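Local coordinates for peptidoglycan synthetase penicillin-binding protein 3 (Bifidobacterium adolescentis, PDB 4YE5) that probably binds penicillin and acts as a transpeptidase that cross-links peptidoglycan, at residues A[221-226]-A[544-549]; A[479-484]-A[550-555]; A[256-261]-A[277-282]. One frame throughout, in Å; residues are numbered along the deposited sequence.

Contact 1: A[221-226]-A[544-549]; sequences RDVQWY and EFLMQK
Y226 and F545 meet because each holds its CG anti to its own backbone N (chi1 -165° in Y226, 172° in F545), which carries each CG out toward the other helix, where the rings lie one over the other. They slide past each other in opposite directions and form an offset stack, with planes 10° apart and centroids 4.1 Å from one another. F545 CD1 sits above the centre of the tyrosine ring and Y226 CG above the centre of the phenylalanine ring. The overlap continues onto the stems: Y226 CB makes a CH-pi contact over the F545 face, while F545 CB reaches Y226 CE2 at 3.4 Å. Next to the stack the packing is aliphatic. V223 CG1 touches L546 CD2 at 3.9 Å, the two side chains crossing at about a right angle, and V223 CG2 rests equally far from CD and CE of K549. The lysine runs extended from its helix and bends only at its last torsion, which places NZ beside D222. Their direct ion pair is long, 3.8 Å from D222 OD2 to K549 NZ, but a water lies 2.7 Å from each of these two atoms, giving to the carboxylate and accepting from the ammonium. R221 adds a second long charge contact to D222. A further water joins Y226 OH to E544 OE1. Helices 221-238 and 535-549 run nearly antiparallel here, packed together on one face of the central antiparallel sheet of the beta-lactamase-like transpeptidase fold: V223 touches A257 of strand 255-260, and L546 touches F517 and I519 of strand 517-524. With no direct hydrogen bond between the segments, the chemistry implies a joint held by ring stacking and aliphatic contact, with a long, water-bridged ion pair and a second water link at its borders.

Contact 2: A[479-484]-A[550-555]; sequences DGYRMA and YEVPAS
Y481 and S555 carry this surface contact, where the C-terminal tail leaves helix 535-549 and lies against the loop that leads into edge strand 484-492. A Schellman motif ends the helix, with E551 at positive phi, and the chain then runs past Y481. Three direct hydrogen bonds join the segments. S555 N gives to G480 O at 3.0 Å, approaching almost in line with the carbonyl bond. R482 N gives to S555 OG at 2.8 Å in an almost straight bond (176°), and that hydroxyl also bonds D513. At the other end Y481 OH gives to V552 O at 2.6 Å, the oxygen lying at the ring edge and the donor tilted 20° from the carbonyl plane. Water extends the polar set by giving to both G480 O and S555 O, so G480 O receives two hydrogen bonds. The R482 guanidinium pairs with E466 and bonds S556 O. Apolar contacts are fewer: Y481 CE2 meets V552 CB at 4.1 Å, and both side chains also touch M547 of the helix. R482 lays its CB, CG and CD beside S555, then bends at chi3. G480 has phi 93°, a backbone shape suited to glycine, and its carbonyl O also touches A554 CB at 3.7 Å.

Contact 3: A[256-261]-A[277-282]; sequences LALADS and RAVSET
L258 and A278 meet in the protein interior, strand against short helix. The leucine holds CG anti to its backbone N (chi1 -178°), and its two methyls divide the work: CD1 lies 3.9 Å from A278 CB, and CD2 lies 4.2 Å from V279 CG2, the leucine and valine side chains crossing at about a right angle. A278 CB is also 3.5 Å from A259 O, so this one methyl packs against both a side chain and the strand backbone. D260 carries CG between its backbone N and carbonyl carbon (chi1 60°); its OD2 lies 3.4 Å from R277 N at the start of helix 277-280. A water accepts from R277 N at 3.0 Å and gives a weak bond to D260 OD2, while OD1 is bonded to D262 N. R277 turns its guanidinium elsewhere: NH1 makes a long salt bridge to E281 OE1, and the group forms a cation-pi contact with W242. Strand 255-260 is an edge of the transpeptidase domain's central antiparallel sheet, paired with strand 242-249, whose M246 touches L258 and whose I244 touches D260; the CB of A259 points away from helix 277-280 and packs on Q224 and T227 of helix 221-238.

Contact 3 is the buried core of the set, contact 1 is partly buried, and contact 2 lies at the surface. Contacts 1 and 2 follow one another along the C-terminal chain: M547 O accepts from V552 N in the Schellman turn, and V223 CG2 packs on Y550 OH. Helix 221-238 of contact 1 reaches strand 255-260 of contact 3, where Q224 OE1 accepts from L258 N. Contacts 2 and 3 do not touch: contact 3 lies on one outermost strand of the five-stranded sheet, contact 2 in the loop leading to the other. The chemistry changes with position: aliphatic packing with a water-linked aspartate at its edge in contact 3, stacked rings with water-bridged charges in contact 1, and direct hydrogen bonds in contact 2.

Contact 1: A[221-226]-A[544-549]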
# COMPACT_ATOMS: atom_id res chain seq x y z
N ARG A 221 7.00 -8.44 -6.13
CA ARG A 221 8.25 -7.69 -6.16
C ARG A 221 8.70 -7.44 -7.60
O ARG A 221 9.14 -6.35 -7.93
CB ARG A 221 9.34 -8.50 -5.41
CG ARG A 221 10.49 -7.73 -4.81
CD ARG A 221 11.49 -8.68 -4.09
NE ARG A 221 11.97 -9.68 -5.02
CZ ARG A 221 13.14 -9.63 -5.64
NH1 ARG A 221 14.01 -8.67 -5.39
NH2 ARG A 221 13.46 -10.58 -6.50
N ASP A 222 8.56 -8.45 -8.46
CA ASP A 222 8.98 -8.33 -9.86
C ASP A 222 8.07 -7.41 -10.67
O ASP A 222 8.54 -6.62 -11.49
CB ASP A 222 9.08 -9.71 -10.53
CG ASP A 222 9.99 -10.67 -9.74
OD1 ASP A 222 11.21 -10.41 -9.67
OD2 ASP A 222 9.48 -11.67 -9.17
N VAL A 223 6.76 -7.49 -10.46
CA VAL A 223 5.86 -6.56 -11.16
C VAL A 223 6.07 -5.12 -10.64
O VAL A 223 6.07 -4.16 -11.41
CB VAL A 223 4.38 -6.96 -11.00
CG1 VAL A 223 3.46 -5.96 -11.70
CG2 VAL A 223 4.16 -8.41 -11.55
N GLN A 224 6.21 -4.99 -9.33
CA GLN A 224 6.42 -3.67 -8.74
C GLN A 224 7.71 -3.05 -9.26
O GLN A 224 7.76 -1.88 -9.65
CB GLN A 224 6.49 -3.77 -7.20
CG GLN A 224 6.67 -2.40 -6.50
CD GLN A 224 5.37 -1.58 -6.44
OE1 GLN A 224 4.27 -2.12 -6.49
NE2 GLN A 224 5.51 -0.28 -6.28
N TRP A 225 8.77 -3.84 -9.29
CA TRP A 225 10.06 -3.35 -9.78
C TRP A 225 9.96 -2.91 -11.23
O TRP A 225 10.45 -1.84 -11.59
CB TRP A 225 11.18 -4.39 -9.63
CG TRP A 225 12.53 -3.83 -10.03
CD1 TRP A 225 13.45 -3.23 -9.20
CD2 TRP A 225 13.11 -3.81 -11.34
NE1 TRP A 225 14.55 -2.84 -9.92
CE2 TRP A 225 14.37 -3.18 -11.24
CE3 TRP A 225 12.68 -4.25 -12.60
CZ2 TRP A 225 15.20 -2.98 -12.34
CZ3 TRP A 225 13.52 -4.05 -13.70
CH2 TRP A 225 14.76 -3.42 -13.56
N TYR A 226 9.34 -3.74 -12.07
CA TYR A 226 9.26 -3.37 -13.50
C TYR A 226 8.39 -2.13 -13.71
O TYR A 226 8.66 -1.28 -14.57
CB TYR A 226 8.77 -4.53 -14.36
CG TYR A 226 9.02 -4.30 -15.84
CD1 TYR A 226 10.27 -4.54 -16.41
CD2 TYR A 226 8.01 -3.84 -16.66
CE1 TYR A 226 10.50 -4.31 -17.77
CE2 TYR A 226 8.23 -3.59 -18.01
CZ TYR A 226 9.47 -3.84 -18.57
OH TYR A 226 9.66 -3.60 -19.92
N GLU A 544 2.77 -5.41 -21.89
CA GLU A 544 3.70 -6.33 -22.54
C GLU A 544 4.46 -7.19 -21.53
O GLU A 544 4.58 -8.40 -21.70
CB GLU A 544 4.71 -5.57 -23.40
CG GLU A 544 5.75 -6.50 -24.03
CD GLU A 544 6.91 -5.77 -24.69
OE1 GLU A 544 7.42 -4.76 -24.14
OE2 GLU A 544 7.33 -6.22 -25.77
N PHE A 545 5.00 -6.57 -20.49
CA PHE A 545 5.74 -7.32 -19.47
C PHE A 545 4.85 -8.37 -18.79
O PHE A 545 5.29 -9.48 -18.56
CB PHE A 545 6.31 -6.35 -18.42
CG PHE A 545 6.93 -7.04 -17.22
CD1 PHE A 545 8.21 -7.60 -17.30
CD2 PHE A 545 6.25 -7.10 -16.02
CE1 PHE A 545 8.77 -8.23 -16.20
CE2 PHE A 545 6.81 -7.72 -14.91
CZ PHE A 545 8.07 -8.29 -15.00
N LEU A 546 3.61 -8.00 -18.46
CA LEU A 546 2.70 -8.90 -17.74
C LEU A 546 2.27 -10.12 -18.55
O LEU A 546 2.15 -11.21 -18.01
CB LEU A 546 1.44 -8.16 -17.29
CG LEU A 546 1.60 -7.12 -16.18
CD1 LEU A 546 0.32 -6.28 -16.07
CD2 LEU A 546 1.94 -7.79 -14.83
N MSE A 547 2.01 -9.93 -19.84
CA MSE A 547 1.65 -11.06 -20.69
C MSE A 547 2.82 -12.04 -20.80
O MSE A 547 2.61 -13.24 -20.85
CB MSE A 547 1.22 -10.61 -22.11
CG MSE A 547 0.10 -9.60 -22.16
SE MSE A 547 -1.60 -10.29 -21.52
CE MSE A 547 -1.58 -9.57 -19.73
N GLN A 548 4.04 -11.52 -20.86
CA GLN A 548 5.24 -12.39 -20.95
C GLN A 548 5.51 -13.07 -19.61
O GLN A 548 5.76 -14.27 -19.57
CB GLN A 548 6.47 -11.57 -21.39
CG GLN A 548 7.85 -12.24 -21.11
CD GLN A 548 8.34 -13.11 -22.27
OE1 GLN A 548 7.83 -13.02 -23.39
NE2 GLN A 548 9.35 -13.95 -22.01
N LYS A 549 5.46 -12.30 -18.52
CA LYS A 549 5.74 -12.87 -17.20
C LYS A 549 4.77 -14.00 -16.85
O LYS A 549 5.19 -15.05 -16.40
CB LYS A 549 5.68 -11.82 -16.09
CG LYS A 549 5.97 -12.39 -14.67
CD LYS A 549 5.92 -11.26 -13.61
CE LYS A 549 5.91 -11.82 -12.19
NZ LYS A 549 7.12 -12.63 -11.98
O HOH W 1 7.19 -13.04 -9.28
O HOH W 2 7.63 -3.73 -21.51

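Contact 2: A[479-484]-A[550-555]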
# COMPACT_ATOMS: atom_id res chain seq x y z
N ASP A 479 1.65 -6.57 -28.74
CA ASP A 479 1.58 -7.52 -29.85
C ASP A 479 0.99 -8.86 -29.42
O ASP A 479 1.45 -9.45 -28.44
CB ASP A 479 2.95 -7.74 -30.48
CG ASP A 479 2.88 -8.63 -31.72
OD1 ASP A 479 2.00 -8.37 -32.56
OD2 ASP A 479 3.68 -9.59 -31.84
N GLY A 480 -0.04 -9.31 -30.12
CA GLY A 480 -0.70 -10.57 -29.82
C GLY A 480 -1.89 -10.44 -28.88
O GLY A 480 -2.59 -11.41 -28.63
N TYR A 481 -2.15 -9.25 -28.35
CA TYR A 481 -3.21 -9.15 -27.35
C TYR A 481 -4.22 -8.05 -27.62
O TYR A 481 -3.85 -6.92 -27.96
CB TYR A 481 -2.60 -8.96 -25.95
CG TYR A 481 -1.68 -10.12 -25.56
CD1 TYR A 481 -0.34 -10.12 -25.92
CD2 TYR A 481 -2.17 -11.21 -24.86
CE1 TYR A 481 0.50 -11.17 -25.58
CE2 TYR A 481 -1.33 -12.27 -24.52
CZ TYR A 481 -0.00 -12.25 -24.88
OH TYR A 481 0.83 -13.30 -24.54
N ARG A 482 -5.49 -8.37 -27.44
CA ARG A 482 -6.55 -7.37 -27.54
C ARG A 482 -6.65 -6.59 -26.24
O ARG A 482 -6.51 -7.18 -25.17
CB ARG A 482 -7.88 -8.07 -27.86
CG ARG A 482 -7.89 -8.68 -29.25
CD ARG A 482 -9.02 -9.68 -29.45
NE ARG A 482 -10.33 -9.16 -29.09
CZ ARG A 482 -11.43 -9.91 -29.02
NH1 ARG A 482 -11.37 -11.21 -29.32
NH2 ARG A 482 -12.59 -9.38 -28.67
N MSE A 483 -6.87 -5.27 -26.33
CA MSE A 483 -7.03 -4.41 -25.15
C MSE A 483 -8.36 -3.70 -25.17
O MSE A 483 -8.87 -3.36 -26.24
CB MSE A 483 -5.93 -3.33 -25.10
CG MSE A 483 -4.54 -3.84 -24.69
SE MSE A 483 -3.19 -2.42 -24.62
CE MSE A 483 -2.92 -2.21 -26.48
N ALA A 484 -8.92 -3.46 -23.99
CA ALA A 484 -10.09 -2.61 -23.86
C ALA A 484 -9.63 -1.48 -22.97
O ALA A 484 -9.17 -1.72 -21.85
CB ALA A 484 -11.23 -3.36 -23.20
N TYR A 550 3.48 -13.77 -17.06
CA TYR A 550 2.50 -14.79 -16.67
C TYR A 550 2.15 -15.73 -17.80
O TYR A 550 1.26 -16.57 -17.67
CB TYR A 550 1.26 -14.12 -16.06
CG TYR A 550 1.60 -13.40 -14.78
CD1 TYR A 550 1.78 -14.11 -13.59
CD2 TYR A 550 1.80 -12.03 -14.77
CE1 TYR A 550 2.12 -13.45 -12.41
CE2 TYR A 550 2.13 -11.36 -13.58
CZ TYR A 550 2.29 -12.08 -12.41
OH TYR A 550 2.63 -11.41 -11.24
N GLU A 551 2.87 -15.61 -18.92
CA GLU A 551 2.69 -16.51 -20.05
C GLU A 551 1.22 -16.58 -20.46
O GLU A 551 0.64 -17.66 -20.60
CB GLU A 551 3.23 -17.92 -19.71
CG GLU A 551 4.69 -17.89 -19.24
CD GLU A 551 5.27 -19.28 -19.00
OE1 GLU A 551 5.37 -19.68 -17.82
OE2 GLU A 551 5.64 -19.97 -19.98
N VAL A 552 0.61 -15.41 -20.64
CA VAL A 552 -0.82 -15.33 -20.97
C VAL A 552 -1.01 -15.77 -22.42
O VAL A 552 -0.31 -15.30 -23.31
CB VAL A 552 -1.35 -13.89 -20.74
CG1 VAL A 552 -2.87 -13.82 -21.01
CG2 VAL A 552 -1.02 -13.42 -19.30
N PRO A 553 -1.97 -16.68 -22.67
CA PRO A 553 -2.22 -17.08 -24.06
C PRO A 553 -2.64 -15.89 -24.92
O PRO A 553 -3.41 -15.04 -24.46
CB PRO A 553 -3.38 -18.08 -23.95
CG PRO A 553 -3.34 -18.57 -22.54
CD PRO A 553 -2.87 -17.38 -21.73
N ALA A 554 -2.13 -15.83 -26.16
CA ALA A 554 -2.48 -14.77 -27.10
C ALA A 554 -3.99 -14.68 -27.34
O ALA A 554 -4.71 -15.67 -27.23
CB ALA A 554 -1.75 -15.00 -28.42
N SER A 555 -4.47 -13.48 -27.65
CA SER A 555 -5.90 -13.29 -27.92
C SER A 555 -6.37 -14.03 -29.16
O SER A 555 -5.59 -14.29 -30.07
CB SER A 555 -6.21 -11.80 -28.09
OG SER A 555 -6.06 -11.09 -26.86
O HOH W 3 -3.55 -12.80 -31.06

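Contact 3: A[256-261]-A[277-282]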
# COMPACT_ATOMS: atom_id res chain seq x y z
N LEU A 256 -1.29 -5.95 -7.52
CA LEU A 256 0.00 -6.57 -7.80
C LEU A 256 1.13 -5.56 -7.84
O LEU A 256 2.30 -5.93 -7.68
CB LEU A 256 -0.05 -7.28 -9.15
CG LEU A 256 -0.42 -8.77 -9.17
CD1 LEU A 256 -1.28 -9.22 -7.99
CD2 LEU A 256 -1.16 -9.01 -10.45
N ALA A 257 0.78 -4.29 -8.12
CA ALA A 257 1.74 -3.19 -8.09
C ALA A 257 1.01 -1.88 -7.88
O ALA A 257 -0.09 -1.69 -8.40
CB ALA A 257 2.59 -3.12 -9.39
N LEU A 258 1.65 -0.98 -7.13
CA LEU A 258 1.11 0.36 -6.91
C LEU A 258 2.31 1.27 -6.78
O LEU A 258 3.01 1.25 -5.76
CB LEU A 258 0.28 0.40 -5.62
CG LEU A 258 -0.41 1.72 -5.24
CD1 LEU A 258 -1.32 2.19 -6.40
CD2 LEU A 258 -1.24 1.55 -3.95
N ALA A 259 2.57 2.04 -7.83
CA ALA A 259 3.90 2.62 -8.02
C ALA A 259 3.85 4.10 -8.36
O ALA A 259 2.87 4.58 -8.93
CB ALA A 259 4.62 1.86 -9.14
N ASP A 260 4.91 4.82 -7.99
CA ASP A 260 5.04 6.21 -8.40
C ASP A 260 6.47 6.45 -8.90
O ASP A 260 7.34 5.60 -8.74
CB ASP A 260 4.66 7.18 -7.28
CG ASP A 260 5.54 7.03 -6.04
OD1 ASP A 260 6.79 7.07 -6.15
OD2 ASP A 260 4.98 6.83 -4.94
N SER A 261 6.68 7.59 -9.55
CA SER A 261 7.97 7.92 -10.15
C SER A 261 8.95 8.52 -9.14
O SER A 261 10.08 8.85 -9.50
CB SER A 261 7.77 8.95 -11.27
OG SER A 261 7.04 10.04 -10.74
N ARG A 277 2.83 9.16 -3.67
CA ARG A 277 1.91 9.93 -4.51
C ARG A 277 0.79 9.06 -5.14
O ARG A 277 -0.33 9.52 -5.32
CB ARG A 277 2.67 10.64 -5.62
CG ARG A 277 1.82 11.66 -6.32
CD ARG A 277 2.55 12.27 -7.51
NE ARG A 277 3.90 12.73 -7.17
CZ ARG A 277 4.18 13.93 -6.66
NH1 ARG A 277 3.21 14.80 -6.39
NH2 ARG A 277 5.44 14.24 -6.42
N ALA A 278 1.10 7.81 -5.49
CA ALA A 278 0.07 6.89 -6.00
C ALA A 278 -1.09 6.72 -5.02
O ALA A 278 -2.25 6.61 -5.42
CB ALA A 278 0.70 5.51 -6.35
N VAL A 279 -0.78 6.71 -3.72
CA VAL A 279 -1.83 6.61 -2.69
C VAL A 279 -2.63 7.90 -2.52
O VAL A 279 -3.86 7.86 -2.42
CB VAL A 279 -1.21 6.19 -1.29
CG1 VAL A 279 -2.24 6.29 -0.17
CG2 VAL A 279 -0.62 4.78 -1.36
N SER A 280 -1.93 9.04 -2.46
CA SER A 280 -2.58 10.30 -2.08
C SER A 280 -3.19 11.14 -3.21
O SER A 280 -4.16 11.87 -2.99
CB SER A 280 -1.59 11.18 -1.30
OG SER A 280 -0.42 11.41 -2.06
N GLU A 281 -2.62 11.08 -4.40
CA GLU A 281 -3.04 11.98 -5.47
C GLU A 281 -4.53 11.81 -5.85
O GLU A 281 -5.00 10.69 -6.04
CB GLU A 281 -2.18 11.77 -6.72
CG GLU A 281 -2.24 12.93 -7.69
CD GLU A 281 -1.46 14.14 -7.18
OE1 GLU A 281 -0.49 13.96 -6.41
OE2 GLU A 281 -1.80 15.27 -7.53
N THR A 282 -5.27 12.92 -5.95
CA THR A 282 -6.60 12.84 -6.53
C THR A 282 -6.69 13.79 -7.71
O THR A 282 -5.95 14.75 -7.80
CB THR A 282 -7.72 13.17 -5.51
OG1 THR A 282 -7.59 14.53 -5.08
CG2 THR A 282 -7.65 12.24 -4.29
O HOH W 4 5.68 9.89 -3.93